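Local coordinates for rieske iron-sulfur protein soxF (Sulfolobus acidocaldarius, PDB 1JM1), which probably carries electrons in the archaeal respiratory chain through a Rieske-type [2Fe-2S] cluster bound in its soluble domain, at residues R146-I152 with V165-Y171; G6-F10 with G70-Q74; Q55-P61 with L133-G137. All coordinates share one frame; numbering follows the deposited sequence. Where two conformers were deposited one is given.

How the contacts relate
Contact 1 is the deepest of the three, with its centre about 8 Å from the centre of the chain, and it touches both of the others. Toward contact 2, centre to centre about 11 Å away, Val165 O probably accepts a hydrogen bond from Leu7 N at 2.8 Å. Toward contact 3, about 14 Å away between centres, Leu148 N probably bonds to Gly137 O at 2.9 Å. Contacts 2 and 3 do not meet; their nearest atoms are about 10 Å apart. The [2Fe-2S] cluster lies about 11 Å from the side chain of Pro149 and about 12 Å from that of Leu133, whereas contact 2 is remote from it.

Contact 1. Residues R146-I152 with V165-Y171; sequences RPLPIVI and VGTNAPY
Ile152 pairs with both Val165 and Gly166 at the dense end of this contact. Ile152 O accepts from Val165 N at 2.9 Å, while Ile152 N gives its hydrogen to Gly166 O at 2.8 Å, so two residues of one strand face a single residue of the other: a classic beta bulge. Beside it the side chains of Ile152, in one of two conformers, and Val165 cross at about a right angle. On the sheet face bearing Val151 and Thr167, Val151 CG2 rests against Tyr171 OH at 3.8 Å; that hydroxyl is bonded to Tyr37 O. Pro149 CB lies near the plane of the Tyr171 ring, at its edge, 4.0 Å from Tyr171 CD2. These residues are buried, and the strands form the hairpin of 151-155 and 161-167, which makes a three-stranded antiparallel sheet with strand 13-17. Past the hairpin's open end the pairing is continued by one backbone bond and one from a side chain. Asn168 N bonds to Ile150 O, and chi1 of 66°, with CG lodged between backbone N and carbonyl carbon, brings Asn168 OD1 back to Ile150 N at 2.8 Å, the donor standing well above the carboxamide plane. Asn168 ND2 is held by Asn62 and by a water that also donates to Leu148 O. The looser side begins at the partly exposed Arg146, directly after the Gly-Pro-Ala-Pro sequence of the proline-rich loop known in Rieske proteins, which reaches across with its chain extended from CG to NE. Arg146 NH1 and NH2 both grip Pro170 O end-on, at 2.9 and 3.0 Å; the oxygen lies within 5° of the guanidinium plane, and NH2 adds a weak bond to Tyr171 O.

Contact 2. Residues G6-F10 with G70-Q74; sequences GLAGF and GPLGQ
This is a wholly apolar contact between two loops, partly buried, the one leading into strand 13-17 and the one joining strands 59-61 and 77-79; no hydrogen bond crosses it. Residues Leu7 to Phe10 form a type I' beta turn closed by Phe10 N to Leu7 O, and the turn presents three side chains to Leu72. Each part of the leucine's tip has its own neighbour. Leu72 CD1 meets the Phe10 ring obliquely, 3.6 Å from Phe10 CE1. Leu72 CD2 lies 3.9 Å from Leu7 CB and close to Leu7 CD1, the two leucines crossing at a slant. Between these, Leu72 CG backs against Ala8 CB at 3.9 Å. The torsions suit this reach: with CG anti to the carbonyl carbon (chi1 -68°) and CD1 extended beyond it (chi2 172°), CD1 runs out to the aromatic ring. Cutting Leu72 back to alanine would remove both methyl branches and is likely to open a gap beside Phe10 and Leu7, leaving the turn with little grip on the second loop. On the more exposed side, Ala8 CB also touches Pro71 CG, in one of two conformers of a proline that follows a cis peptide bond. Inward, Leu72 packs on Ile152 of strand 151-155 and Phe10 on Thr167 of strand 161-167, while Pro181 and Gln182 of another loop also touch Leu72.

Contact 3. Residues Q55-P61 with L133-G137; sequences QQITEIP and LKDGG
Gln55 and Lys134 join their polar ends through a pair of waters, and no direct hydrogen bond crosses between the two segments. Lys134 NZ, in one of two conformers, donates to both waters, at 3.0 and 2.7 Å. The first also accepts from Gln55 NE2, and the second donates to Gln55 OE1 at 3.0 Å; the oxygen accepts and the nitrogen donates, which sets the carboxamide's rotation. The Lys134 chain bends at its last torsion (chi4 64°) to bring the ammonium round. Below this bridge the aliphatic part of the lysine meets the Ile57 side chain about at right angles; both have two conformers, so how closely they pack is uncertain. Deeper in, Ile60 lies over the backbone of the turn: Ile60 CG2 is 3.3 Å from Lys134 O, and Ile60 CD1 nears Leu133 O at 3.6 Å. The placing of CG1 between backbone N and carbonyl carbon (chi1 68°) carries CD1 down between Leu133 O and Gly136 CA. Next to it Pro61 CD covers Asp135 C at 3.8 Å, and Gly136 CA makes a CA-H...O contact of 3.5 Å with Pro61 O. A beta carbon on Gly136 would run into that oxygen and, at phi 85°, into the preceding carbonyl. The Asp135 side chain comes within about 6 Å of a bound magnesium ion. The turn links strands 130-132 and 138-141, the edge hairpin of the six-stranded sheet; Ile60 and Pro61 belong to a strand paired with 77-79. The contact thus joins the sheet next to the cluster-binding loops to what is probably the base part of the Rieske fold.

Contact 1. Residues R146-I152 with V165-Y171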
# COMPACT_ATOMS: atom_id res chain seq x y z
N ARG A 146 12.05 -6.00 6.70
CA ARG A 146 11.07 -5.22 7.44
C ARG A 146 9.77 -5.24 6.67
O ARG A 146 9.74 -5.58 5.48
CB ARG A 146 11.57 -3.80 7.65
CG ARG A 146 11.79 -3.01 6.36
CD ARG A 146 12.48 -1.71 6.65
NE ARG A 146 12.71 -0.85 5.46
CZ ARG A 146 11.94 0.11 5.06
NH1 ARG A 146 10.78 0.38 5.62
NH2 ARG A 146 12.34 0.86 4.02
N PRO A 147 8.67 -4.86 7.32
CA PRO A 147 7.35 -4.93 6.67
C PRO A 147 7.21 -3.94 5.51
O PRO A 147 7.82 -2.86 5.46
CB PRO A 147 6.38 -4.59 7.80
CG PRO A 147 7.11 -4.98 9.05
CD PRO A 147 8.53 -4.57 8.77
N LEU A 148 6.30 -4.27 4.60
CA LEU A 148 5.95 -3.38 3.51
C LEU A 148 5.28 -2.12 4.06
O LEU A 148 4.29 -2.23 4.78
CB LEU A 148 5.01 -4.09 2.54
CG LEU A 148 4.71 -3.32 1.25
CD1 LEU A 148 5.97 -3.17 0.41
CD2 LEU A 148 3.65 -4.08 0.45
N PRO A 149 5.77 -0.92 3.73
CA PRO A 149 5.12 0.28 4.26
C PRO A 149 3.67 0.41 3.85
O PRO A 149 3.28 0.11 2.71
CB PRO A 149 5.99 1.42 3.71
CG PRO A 149 7.35 0.77 3.59
CD PRO A 149 7.04 -0.63 3.07
N ILE A 150 2.88 0.89 4.80
CA ILE A 150 1.48 1.22 4.66
C ILE A 150 1.33 2.71 4.37
O ILE A 150 1.97 3.54 5.01
CB ILE A 150 0.67 0.82 5.92
CG1 ILE A 150 0.72 -0.69 6.10
CG2 ILE A 150 -0.75 1.35 5.89
CD1 ILE A 150 0.23 -1.17 7.47
N VAL A 151 0.45 3.03 3.43
CA VAL A 151 0.03 4.38 3.16
C VAL A 151 -1.26 4.61 3.97
O VAL A 151 -2.26 3.92 3.79
CB VAL A 151 -0.21 4.60 1.66
CG1 VAL A 151 -0.72 6.04 1.43
CG2 VAL A 151 1.06 4.34 0.87
N ILE A 152 -1.18 5.58 4.87
CA ILE A 152 -2.32 5.91 5.74
C ILE A 152 -3.34 6.68 4.91
O ILE A 152 -2.98 7.62 4.19
CB ILE A 152 -1.83 6.68 6.96
CG1 ILE A 152 -0.72 5.89 7.67
CG2 ILE A 152 -3.02 7.02 7.87
CD1 ILE A 152 0.05 6.84 8.57
N VAL A 165 -2.61 10.34 3.31
CA VAL A 165 -2.21 11.37 4.29
C VAL A 165 -0.91 11.09 5.01
O VAL A 165 -0.44 11.95 5.76
CB VAL A 165 -3.35 11.66 5.29
CG1 VAL A 165 -4.57 12.18 4.54
CG2 VAL A 165 -3.68 10.44 6.14
N GLY A 166 -0.32 9.91 4.85
CA GLY A 166 0.98 9.66 5.44
C GLY A 166 1.43 8.24 5.13
O GLY A 166 0.79 7.55 4.37
N THR A 167 2.55 7.84 5.73
CA THR A 167 2.99 6.46 5.70
C THR A 167 3.44 6.07 7.09
O THR A 167 3.78 6.92 7.90
CB THR A 167 4.11 6.18 4.67
OG1 THR A 167 5.33 6.79 5.09
CG2 THR A 167 3.74 6.69 3.29
N ASN A 168 3.47 4.77 7.36
CA ASN A 168 3.93 4.29 8.66
C ASN A 168 5.43 4.09 8.72
O ASN A 168 5.98 3.83 9.80
CB ASN A 168 3.23 3.02 9.11
CG ASN A 168 3.54 1.80 8.25
OD1 ASN A 168 4.09 1.96 7.14
ND2 ASN A 168 3.16 0.63 8.71
N ALA A 169 6.14 4.21 7.58
CA ALA A 169 7.56 3.88 7.48
C ALA A 169 8.11 4.49 6.25
O ALA A 169 7.37 4.77 5.26
CB ALA A 169 7.70 2.36 7.42
N PRO A 170 9.42 4.66 6.17
CA PRO A 170 10.08 5.04 4.91
C PRO A 170 9.96 3.93 3.88
O PRO A 170 10.01 2.73 4.20
CB PRO A 170 11.56 5.21 5.32
CG PRO A 170 11.70 4.29 6.52
CD PRO A 170 10.41 4.43 7.26
N TYR A 171 9.85 4.34 2.63
CA TYR A 171 9.95 3.42 1.50
C TYR A 171 11.40 2.92 1.36
O TYR A 171 12.32 3.38 2.06
CB TYR A 171 9.54 4.17 0.23
CG TYR A 171 8.13 4.69 0.20
CD1 TYR A 171 7.82 5.78 -0.60
CD2 TYR A 171 7.08 4.13 0.91
CE1 TYR A 171 6.55 6.28 -0.68
CE2 TYR A 171 5.79 4.64 0.83
CZ TYR A 171 5.52 5.71 0.04
OH TYR A 171 4.23 6.18 -0.01
O HOH W 1 3.79 -1.92 7.48

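Contact 2. Residues G6-F10 with G70-Q74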
# COMPACT_ATOMS: atom_id res chain seq x y z
N GLY A 6 -1.69 16.71 5.28
CA GLY A 6 -1.82 15.37 5.77
C GLY A 6 -1.32 15.20 7.17
O GLY A 6 -1.38 16.15 8.00
N LEU A 7 -0.83 14.02 7.56
CA LEU A 7 -0.30 13.79 8.89
C LEU A 7 1.18 14.09 8.94
O LEU A 7 1.95 13.72 8.07
CB LEU A 7 -0.49 12.35 9.28
CG LEU A 7 -1.92 11.79 9.34
CD1 LEU A 7 -1.90 10.28 9.51
CD2 LEU A 7 -2.67 12.60 10.43
N ALA A 8 1.56 14.80 10.02
CA ALA A 8 2.96 14.92 10.42
C ALA A 8 3.82 15.41 9.25
O ALA A 8 4.93 14.95 9.06
CB ALA A 8 3.49 13.69 11.04
N GLY A 9 3.35 16.39 8.50
CA GLY A 9 4.11 17.06 7.47
C GLY A 9 3.90 16.51 6.03
O GLY A 9 4.42 17.10 5.10
N PHE A 10 3.19 15.40 5.90
CA PHE A 10 2.85 14.85 4.62
C PHE A 10 1.78 15.66 3.94
O PHE A 10 0.98 16.33 4.63
CB PHE A 10 2.35 13.44 4.73
CG PHE A 10 3.42 12.36 4.80
CD1 PHE A 10 4.11 12.07 5.94
CD2 PHE A 10 3.69 11.60 3.67
CE1 PHE A 10 5.03 11.08 6.00
CE2 PHE A 10 4.62 10.56 3.75
CZ PHE A 10 5.28 10.29 4.91
N GLY A 70 6.69 9.79 17.08
CA GLY A 70 5.22 10.05 16.95
C GLY A 70 5.10 11.37 16.23
O GLY A 70 6.10 12.10 16.14
N PRO A 71 3.95 11.69 15.62
CA PRO A 71 2.73 10.88 15.72
C PRO A 71 2.71 9.70 14.80
O PRO A 71 1.96 8.74 15.12
CB PRO A 71 1.60 11.92 15.35
CG PRO A 71 2.32 12.98 14.69
CD PRO A 71 3.77 13.01 15.05
N LEU A 72 3.40 9.66 13.64
CA LEU A 72 3.25 8.50 12.74
C LEU A 72 3.72 7.22 13.41
O LEU A 72 3.15 6.16 13.15
CB LEU A 72 3.96 8.75 11.41
CG LEU A 72 3.34 9.82 10.56
CD1 LEU A 72 4.20 10.13 9.35
CD2 LEU A 72 1.95 9.35 10.05
N GLY A 73 4.74 7.30 14.25
CA GLY A 73 5.21 6.15 14.98
C GLY A 73 4.31 5.70 16.11
O GLY A 73 4.51 4.63 16.67
N GLN A 74 3.33 6.52 16.48
CA GLN A 74 2.43 6.20 17.57
C GLN A 74 1.17 5.51 17.09
O GLN A 74 0.34 5.07 17.89
CB GLN A 74 2.12 7.45 18.38
CG GLN A 74 1.41 7.15 19.68
CD GLN A 74 1.38 8.33 20.63
OE1 GLN A 74 1.53 9.49 20.15
NE2 GLN A 74 1.14 8.08 21.90

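Contact 3. Residues Q55-P61 with L133-G137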
# COMPACT_ATOMS: atom_id res chain seq x y z
N GLN A 55 -13.18 -11.83 3.14
CA GLN A 55 -13.19 -11.61 4.57
C GLN A 55 -13.37 -10.14 4.91
O GLN A 55 -12.81 -9.28 4.24
CB GLN A 55 -11.93 -12.10 5.24
CG GLN A 55 -11.63 -13.56 5.06
CD GLN A 55 -10.36 -14.00 5.75
OE1 GLN A 55 -9.53 -14.72 5.17
NE2 GLN A 55 -10.12 -13.58 6.98
N GLN A 56 -14.13 -9.88 5.96
CA GLN A 56 -14.37 -8.48 6.37
C GLN A 56 -13.22 -7.96 7.14
O GLN A 56 -13.29 -7.83 8.39
CB GLN A 56 -15.69 -8.48 7.19
CG GLN A 56 -16.27 -7.08 7.37
CD GLN A 56 -17.47 -6.88 8.28
OE1 GLN A 56 -18.36 -6.07 7.97
NE2 GLN A 56 -17.57 -7.64 9.37
N ILE A 57 -12.16 -7.60 6.56
CA ILE A 57 -10.95 -7.08 7.19
C ILE A 57 -11.08 -5.57 7.29
O ILE A 57 -11.07 -4.88 6.25
CB ILE A 57 -9.69 -7.53 6.43
CG1 ILE A 57 -9.56 -9.09 6.40
CG2 ILE A 57 -8.46 -6.91 7.05
CD1 ILE A 57 -8.72 -9.49 5.21
N THR A 58 -11.18 -5.06 8.50
CA THR A 58 -11.44 -3.65 8.74
C THR A 58 -10.34 -2.97 9.54
O THR A 58 -10.39 -1.75 9.69
CB THR A 58 -12.78 -3.38 9.41
OG1 THR A 58 -12.81 -4.01 10.68
CG2 THR A 58 -13.96 -3.94 8.59
N GLU A 59 -9.35 -3.69 10.03
CA GLU A 59 -8.28 -3.09 10.83
C GLU A 59 -7.10 -4.07 10.78
O GLU A 59 -7.30 -5.27 10.92
CB GLU A 59 -8.78 -2.87 12.25
CG GLU A 59 -7.79 -2.16 13.15
CD GLU A 59 -8.42 -1.85 14.52
OE1 GLU A 59 -9.45 -2.42 14.92
OE2 GLU A 59 -7.88 -0.97 15.21
N ILE A 60 -5.91 -3.51 10.59
CA ILE A 60 -4.68 -4.31 10.52
C ILE A 60 -3.68 -3.62 11.47
O ILE A 60 -3.76 -2.42 11.75
CB ILE A 60 -4.16 -4.48 9.14
CG1 ILE A 60 -3.65 -3.18 8.53
CG2 ILE A 60 -5.19 -5.12 8.22
CD1 ILE A 60 -3.20 -3.24 7.09
N PRO A 61 -2.65 -4.35 11.94
CA PRO A 61 -1.70 -3.72 12.86
C PRO A 61 -0.75 -2.81 12.13
O PRO A 61 -0.46 -2.99 10.96
CB PRO A 61 -0.94 -4.94 13.46
CG PRO A 61 -1.70 -6.17 13.07
CD PRO A 61 -2.42 -5.79 11.78
N LEU A 133 -0.42 -8.77 3.77
CA LEU A 133 -1.09 -7.47 3.83
C LEU A 133 -2.12 -7.40 4.95
O LEU A 133 -2.25 -6.36 5.61
CB LEU A 133 -1.75 -7.15 2.50
CG LEU A 133 -0.82 -7.17 1.28
CD1 LEU A 133 -1.60 -6.67 0.05
CD2 LEU A 133 0.44 -6.33 1.48
N LYS A 134 -2.88 -8.48 5.19
CA LYS A 134 -3.91 -8.41 6.21
C LYS A 134 -3.28 -8.47 7.62
O LYS A 134 -3.98 -8.20 8.59
CB LYS A 134 -5.00 -9.34 5.80
CG LYS A 134 -4.89 -10.74 6.07
CD LYS A 134 -6.24 -11.47 5.71
CE LYS A 134 -6.08 -12.98 5.51
NZ LYS A 134 -5.64 -13.59 6.82
N ASP A 135 -1.99 -8.76 7.74
CA ASP A 135 -1.25 -8.71 8.97
C ASP A 135 -0.34 -7.49 9.03
O ASP A 135 0.63 -7.44 9.78
CB ASP A 135 -0.50 -10.02 9.21
CG ASP A 135 -1.44 -11.19 9.36
OD1 ASP A 135 -1.18 -12.24 8.75
OD2 ASP A 135 -2.45 -11.08 10.11
N GLY A 136 -0.68 -6.43 8.27
CA GLY A 136 0.06 -5.19 8.35
C GLY A 136 1.29 -5.11 7.51
O GLY A 136 2.12 -4.23 7.69
N GLY A 137 1.42 -6.03 6.52
CA GLY A 137 2.56 -6.02 5.61
C GLY A 137 3.79 -6.74 6.10
O GLY A 137 4.83 -6.64 5.49
O HOH W 2 -8.03 -13.37 8.54
O HOH W 3 -6.95 -15.84 6.32